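Long-range contact in RIM-binding protein, isoform F (Drosophila melanogaster, PDB 4Z8A), which probably serves as a scaffold of the synaptic active zone, its third SH3 domain binding a peptide derived from the calcium channel Cacophony: residues 15-26 against 67-75. Residues are numbered along the deposited sequence; the frame is centred on the assembly and turned at random. Where two conformers were deposited one is given.
Sequences MIALYDYDPQEL and LVPSNFLAD
I16 O accepts from A74 N at 2.8 Å, with L73 CA making a longer CH···O approach to the same oxygen. Two residues on, L18 N donates to F72 O over 2.9 Å; the two bonds flank the single bridge between A17 and L73. A water extends this pairing, donating to A74 O and accepting from I16 N. M15, bent at chi3 (75°), crosses L73 at about a right angle and brings CE to 3.8 Å from L73 CB, while L18 CD1 lies against A74 CB. Beyond the bridge the contact turns aromatic. With chi1 at -171°, Y21 CG points opposite its backbone N, and the ring lies between P69 and F72: P69 CG sits 3.7 Å from the centroid of the Y21 ring, almost on the normal, a CH-pi contact, and the CD1 edge of Y21 meets one face of F72 in a T-shaped pair, planes at 64°. Y19 CB touches F72 CD2 at 3.6 Å, and L26 CD1 reaches the same ring obliquely at CE2. The hydroxyl of Y21 is hydrogen-bonded to E36. With an alanine at this position, P69 CG would probably lose the ring it packs on, F72 the edge against its face, and E36 this hydroxyl partner. Y19 OH and N71 ND2 hydrogen-bond the bound peptide, and F72 packs on one of its apolar side chains. Here the ALYDY motif meets the 3-10 turn after strand 64-69, building the aromatic ligand-binding surface of an SH3 domain.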
ATOM      1  N   MET A  15       0.056  -7.674  -4.499  1.00 12.47           N
ATOM      2  CA  MET A  15       0.400  -7.709  -3.088  1.00 12.13           C
ATOM      3  C   MET A  15      -0.793  -8.102  -2.231  1.00 14.12           C
ATOM      4  O   MET A  15      -1.871  -7.528  -2.351  1.00 14.24           O
ATOM      5  CB  MET A  15       0.937  -6.352  -2.644  1.00 11.30           C
ATOM      6  CG  MET A  15       2.236  -5.965  -3.335  1.00 11.87           C
ATOM      7  SD  MET A  15       3.120  -4.622  -2.524  1.00 19.48           S
ATOM      8  CE  MET A  15       3.786  -5.505  -1.095  1.00 17.41           C
ATOM      9  N   ILE A  16      -0.577  -9.072  -1.359  1.00 10.02           N
ATOM     10  CA  ILE A  16      -1.601  -9.582  -0.467  1.00  8.82           C
ATOM     11  C   ILE A  16      -1.745  -8.710   0.790  1.00 10.93           C
ATOM     12  O   ILE A  16      -0.763  -8.449   1.508  1.00 10.43           O
ATOM     13  CB  ILE A  16      -1.257 -11.023  -0.010  1.00 12.18           C
ATOM     14  CG1 ILE A  16      -1.020 -11.938  -1.209  1.00 14.53           C
ATOM     15  CG2 ILE A  16      -2.347 -11.584   0.872  1.00 11.45           C
ATOM     16  CD1 ILE A  16      -0.337 -13.260  -0.787  1.00 14.95           C
ATOM     17  N   ALA A  17      -2.973  -8.294   1.073  1.00 12.47           N
ATOM     18  CA  ALA A  17      -3.270  -7.582   2.313  1.00  9.05           C
ATOM     19  C   ALA A  17      -3.279  -8.548   3.473  1.00  8.72           C
ATOM     20  O   ALA A  17      -3.975  -9.545   3.433  1.00 10.29           O
ATOM     21  CB  ALA A  17      -4.635  -6.856   2.203  1.00 12.53           C
ATOM     22  N   LEU A  18      -2.488  -8.243   4.509  1.00  9.76           N
ATOM     23  CA  LEU A  18      -2.383  -9.096   5.688  1.00 10.89           C
ATOM     24  C   LEU A  18      -3.243  -8.639   6.856  1.00 11.67           C
ATOM     25  O   LEU A  18      -3.437  -9.383   7.828  1.00 12.43           O
ATOM     26  CB  LEU A  18      -0.912  -9.167   6.148  1.00 11.65           C
ATOM     27  CG  LEU A  18      -0.001  -9.866   5.133  1.00 11.04           C
ATOM     28  CD1 LEU A  18       1.445  -9.861   5.636  1.00 14.28           C
ATOM     29  CD2 LEU A  18      -0.457 -11.313   4.885  1.00 15.19           C
ATOM     30  N   TYR A  19      -3.767  -7.415   6.754  1.00 14.61           N
ATOM     31  CA  TYR A  19      -4.554  -6.799   7.817  1.00 12.32           C
ATOM     32  C   TYR A  19      -5.631  -5.922   7.202  1.00 11.61           C
ATOM     33  O   TYR A  19      -5.411  -5.355   6.123  1.00 13.29           O
ATOM     34  CB  TYR A  19      -3.660  -5.937   8.727  1.00 13.68           C
ATOM     35  CG  TYR A  19      -2.546  -6.736   9.349  1.00  9.68           C
ATOM     36  CD1 TYR A  19      -2.748  -7.438  10.540  1.00  9.82           C
ATOM     37  CD2 TYR A  19      -1.306  -6.828   8.735  1.00 12.27           C
ATOM     38  CE1 TYR A  19      -1.712  -8.213  11.117  1.00 10.65           C
ATOM     39  CE2 TYR A  19      -0.281  -7.598   9.301  1.00 12.12           C
ATOM     40  CZ  TYR A  19      -0.491  -8.273  10.489  1.00 14.48           C
ATOM     41  OH  TYR A  19       0.548  -9.022  11.015  1.00 14.97           O
ATOM     42  N   ASP A  20      -6.763  -5.785   7.894  1.00 10.08           N
ATOM     43  CA  ASP A  20      -7.829  -4.890   7.413  1.00 11.98           C
ATOM     44  C   ASP A  20      -7.352  -3.460   7.481  1.00 13.85           C
ATOM     45  O   ASP A  20      -6.690  -3.092   8.457  1.00 12.43           O
ATOM     46  CB  ASP A  20      -9.084  -5.018   8.254  1.00 14.39           C
ATOM     47  CG  ASP A  20      -9.731  -6.374   8.145  1.00 18.75           C
ATOM     48  OD1 ASP A  20      -9.346  -7.175   7.273  1.00 16.24           O
ATOM     49  OD2 ASP A  20     -10.634  -6.644   8.953  1.00 20.11           O
ATOM     50  N   TYR A  21      -7.713  -2.639   6.486  1.00 12.93           N
ATOM     51  CA  TYR A  21      -7.424  -1.208   6.545  1.00 10.35           C
ATOM     52  C   TYR A  21      -8.589  -0.338   6.099  1.00 14.08           C
ATOM     53  O   TYR A  21      -8.973  -0.355   4.937  1.00 15.38           O
ATOM     54  CB  TYR A  21      -6.209  -0.860   5.686  1.00 12.77           C
ATOM     55  CG  TYR A  21      -5.694   0.557   5.852  1.00 10.89           C
ATOM     56  CD1 TYR A  21      -5.070   0.953   7.036  1.00 11.35           C
ATOM     57  CD2 TYR A  21      -5.762   1.476   4.808  1.00 12.72           C
ATOM     58  CE1 TYR A  21      -4.569   2.236   7.197  1.00 13.62           C
ATOM     59  CE2 TYR A  21      -5.242   2.770   4.953  1.00 12.52           C
ATOM     60  CZ  TYR A  21      -4.658   3.140   6.151  1.00 12.01           C
ATOM     61  OH  TYR A  21      -4.141   4.388   6.323  1.00 13.49           O
ATOM     62  N   ASP A  22      -9.126   0.421   7.047  1.00 11.83           N
ATOM     63  CA  ASP A  22     -10.088   1.481   6.764  1.00 13.92           C
ATOM     64  C   ASP A  22      -9.442   2.794   7.179  1.00 11.16           C
ATOM     65  O   ASP A  22      -9.198   3.023   8.360  1.00 14.38           O
ATOM     66  CB  ASP A  22     -11.392   1.231   7.518  1.00 19.24           C
ATOM     67  CG  ASP A  22     -12.477   2.245   7.178  1.00 25.74           C
ATOM     68  OD1 ASP A  22     -12.174   3.256   6.508  1.00 26.65           O
ATOM     69  OD2 ASP A  22     -13.633   2.022   7.581  1.00 26.17           O
ATOM     70  N   PRO A  23      -9.134   3.648   6.207  1.00 13.69           N
ATOM     71  CA  PRO A  23      -8.411   4.888   6.489  1.00 16.59           C
ATOM     72  C   PRO A  23      -9.107   5.713   7.563  1.00 14.32           C
ATOM     73  O   PRO A  23      -8.418   6.360   8.335  1.00 15.07           O
ATOM     74  CB  PRO A  23      -8.414   5.617   5.139  1.00 13.93           C
ATOM     75  CG  PRO A  23      -8.608   4.524   4.121  1.00 19.08           C
ATOM     76  CD  PRO A  23      -9.416   3.467   4.770  1.00 19.99           C
ATOM     77  N   GLN A  24     -10.439   5.686   7.638  1.00 17.88           N
ATOM     78  CA  GLN A  24     -11.157   6.472   8.655  0.63 22.58           C
ATOM     79  C   GLN A  24     -10.901   5.962  10.058  1.00 21.36           C
ATOM     80  O   GLN A  24     -11.008   6.704  11.039  1.00 20.96           O
ATOM     81  CB  GLN A  24     -12.660   6.460   8.399  0.63 25.34           C
ATOM     82  CG  GLN A  24     -13.075   7.263   7.222  0.63 19.97           C
ATOM     83  CD  GLN A  24     -14.551   7.607   7.237  0.63 31.16           C
ATOM     84  OE1 GLN A  24     -15.070   8.150   8.214  0.63 26.31           O
ATOM     85  NE2 GLN A  24     -15.237   7.293   6.145  0.63 27.43           N
ATOM     86  N   GLU A  25     -10.570   4.683  10.168  1.00 17.23           N
ATOM     87  CA  GLU A  25     -10.307   4.094  11.482  1.00 17.65           C
ATOM     88  C   GLU A  25      -8.836   4.111  11.870  1.00 21.69           C
ATOM     89  O   GLU A  25      -8.497   4.121  13.053  1.00 21.98           O
ATOM     90  CB  GLU A  25     -10.787   2.650  11.529  1.00 14.30           C
ATOM     91  CG  GLU A  25     -12.272   2.495  11.481  1.00 26.52           C
ATOM     92  CD  GLU A  25     -12.702   1.064  11.260  1.00 37.44           C
ATOM     93  OE1 GLU A  25     -11.857   0.151  11.427  1.00 32.40           O
ATOM     94  OE2 GLU A  25     -13.890   0.859  10.922  1.00 36.96           O
ATOM     95  N   LEU A  26      -7.956   4.068  10.877  1.00 19.22           N
ATOM     96  CA  LEU A  26      -6.563   3.788  11.150  1.00 13.81           C
ATOM     97  C   LEU A  26      -5.546   4.778  10.593  1.00 12.44           C
ATOM     98  O   LEU A  26      -4.396   4.787  11.024  1.00 13.69           O
ATOM     99  CB  LEU A  26      -6.233   2.388  10.609  1.00 15.55           C
ATOM    100  CG  LEU A  26      -6.962   1.246  11.316  1.00 15.77           C
ATOM    101  CD1 LEU A  26      -6.537  -0.100  10.737  1.00 16.21           C
ATOM    102  CD2 LEU A  26      -6.672   1.272  12.805  1.00 21.28           C
ATOM    103  N   LEU A  67      -3.959   5.231  -2.591  1.00 11.09           N
ATOM    104  CA  LEU A  67      -2.741   4.897  -1.885  1.00  9.60           C
ATOM    105  C   LEU A  67      -3.009   3.858  -0.793  1.00 10.03           C
ATOM    106  O   LEU A  67      -4.020   3.913  -0.094  1.00 13.31           O
ATOM    107  CB  LEU A  67      -2.121   6.164  -1.279  1.00 13.56           C
ATOM    108  CG  LEU A  67      -1.683   7.237  -2.283  1.00 17.63           C
ATOM    109  CD1 LEU A  67      -1.215   8.492  -1.548  1.00 16.38           C
ATOM    110  CD2 LEU A  67      -0.587   6.733  -3.209  1.00 17.27           C
ATOM    111  N   VAL A  68      -2.073   2.923  -0.652  1.00 11.22           N
ATOM    112  CA  VAL A  68      -2.158   1.871   0.363  1.00 10.05           C
ATOM    113  C   VAL A  68      -0.871   1.820   1.197  1.00 11.75           C
ATOM    114  O   VAL A  68       0.230   1.972   0.670  1.00 11.31           O
ATOM    115  CB  VAL A  68      -2.431   0.496  -0.286  1.00 18.26           C
ATOM    116  CG1 VAL A  68      -3.722   0.532  -1.066  1.00 13.90           C
ATOM    117  CG2 VAL A  68      -1.306   0.110  -1.200  1.00 17.70           C
ATOM    118  N   PRO A  69      -1.011   1.643   2.516  1.00 13.09           N
ATOM    119  CA  PRO A  69       0.166   1.601   3.400  1.00 10.53           C
ATOM    120  C   PRO A  69       0.970   0.306   3.230  1.00 11.38           C
ATOM    121  O   PRO A  69       0.430  -0.777   3.409  1.00 12.72           O
ATOM    122  CB  PRO A  69      -0.441   1.670   4.811  1.00 12.75           C
ATOM    123  CG  PRO A  69      -1.782   1.076   4.685  1.00 13.49           C
ATOM    124  CD  PRO A  69      -2.269   1.404   3.246  1.00 14.93           C
ATOM    125  N   SER A  70       2.245   0.435   2.889  1.00  9.73           N
ATOM    126  CA  SER A  70       3.073  -0.730   2.585  1.00 12.79           C
ATOM    127  C   SER A  70       3.140  -1.711   3.750  1.00 12.67           C
ATOM    128  O   SER A  70       3.287  -2.911   3.546  1.00 10.23           O
ATOM    129  CB  SER A  70       4.478  -0.277   2.197  1.00 12.55           C
ATOM    130  OG  SER A  70       5.078   0.473   3.255  1.00 11.55           O
ATOM    131  N   ASN A  71       3.007  -1.206   4.978  1.00 10.56           N
ATOM    132  CA  ASN A  71       3.210  -2.044   6.136  1.00 12.78           C
ATOM    133  C   ASN A  71       1.999  -2.908   6.465  1.00 10.73           C
ATOM    134  O   ASN A  71       2.063  -3.698   7.383  1.00 10.97           O
ATOM    135  CB  ASN A  71       3.664  -1.214   7.357  1.00 12.54           C
ATOM    136  CG  ASN A  71       2.716  -0.088   7.726  1.00 12.61           C
ATOM    137  OD1 ASN A  71       1.941   0.393   6.908  1.00 12.54           O
ATOM    138  ND2 ASN A  71       2.797   0.356   8.990  1.00 11.60           N
ATOM    139  N   PHE A  72       0.925  -2.808   5.673  1.00  9.90           N
ATOM    140  CA  PHE A  72      -0.230  -3.670   5.863  1.00  9.46           C
ATOM    141  C   PHE A  72      -0.240  -4.835   4.863  1.00  8.66           C
ATOM    142  O   PHE A  72      -1.129  -5.676   4.904  1.00 10.20           O
ATOM    143  CB  PHE A  72      -1.538  -2.871   5.734  1.00  9.34           C
ATOM    144  CG  PHE A  72      -1.965  -2.207   7.018  1.00  8.84           C
ATOM    145  CD1 PHE A  72      -1.161  -1.252   7.604  1.00 11.40           C
ATOM    146  CD2 PHE A  72      -3.181  -2.521   7.604  1.00 10.65           C
ATOM    147  CE1 PHE A  72      -1.534  -0.638   8.800  1.00  9.64           C
ATOM    148  CE2 PHE A  72      -3.575  -1.904   8.789  1.00 13.36           C
ATOM    149  CZ  PHE A  72      -2.744  -0.967   9.389  1.00 13.99           C
ATOM    150  N   LEU A  73       0.742  -4.846   3.966  1.00 11.19           N
ATOM    151  CA  LEU A  73       0.803  -5.816   2.864  1.00  8.07           C
ATOM    152  C   LEU A  73       1.932  -6.796   3.072  1.00 10.81           C
ATOM    153  O   LEU A  73       2.868  -6.507   3.808  1.00 10.36           O
ATOM    154  CB  LEU A  73       1.016  -5.095   1.530  1.00  8.91           C
ATOM    155  CG  LEU A  73       0.022  -3.955   1.309  1.00  8.39           C
ATOM    156  CD1 LEU A  73       0.351  -3.249  -0.007  1.00 10.74           C
ATOM    157  CD2 LEU A  73      -1.434  -4.441   1.309  1.00 10.58           C
ATOM    158  N   ALA A  74       1.860  -7.940   2.389  1.00 11.91           N
ATOM    159  CA  ALA A  74       2.897  -8.957   2.519  1.00 11.09           C
ATOM    160  C   ALA A  74       4.086  -8.642   1.626  1.00 12.88           C
ATOM    161  O   ALA A  74       3.983  -8.719   0.409  1.00 17.27           O
ATOM    162  CB  ALA A  74       2.336 -10.326   2.180  1.00 13.67           C
ATOM    163  N   ASP A  75       5.219  -8.295   2.221  1.00 15.24           N
ATOM    164  CA  ASP A  75       6.426  -8.194   1.426  1.00 17.31           C
ATOM    165  C   ASP A  75       7.303  -9.400   1.717  1.00 19.58           C
ATOM    166  O   ASP A  75       8.142  -9.749   0.879  1.00 14.35           O
ATOM    167  CB  ASP A  75       7.175  -6.885   1.692  1.00 21.58           C
ATOM    168  CG  ASP A  75       7.706  -6.781   3.117  1.00 24.60           C
ATOM    169  OD1 ASP A  75       7.127  -7.419   4.017  1.00 20.55           O
ATOM    170  OD2 ASP A  75       8.698  -6.042   3.327  1.00 23.04           O
ATOM    171  OXT ASP A  75       7.147 -10.033   2.772  1.00 14.48           O
TER
HETATM  172  O   HOH W   1       2.256  -9.847  -1.405  1.00 17.23           O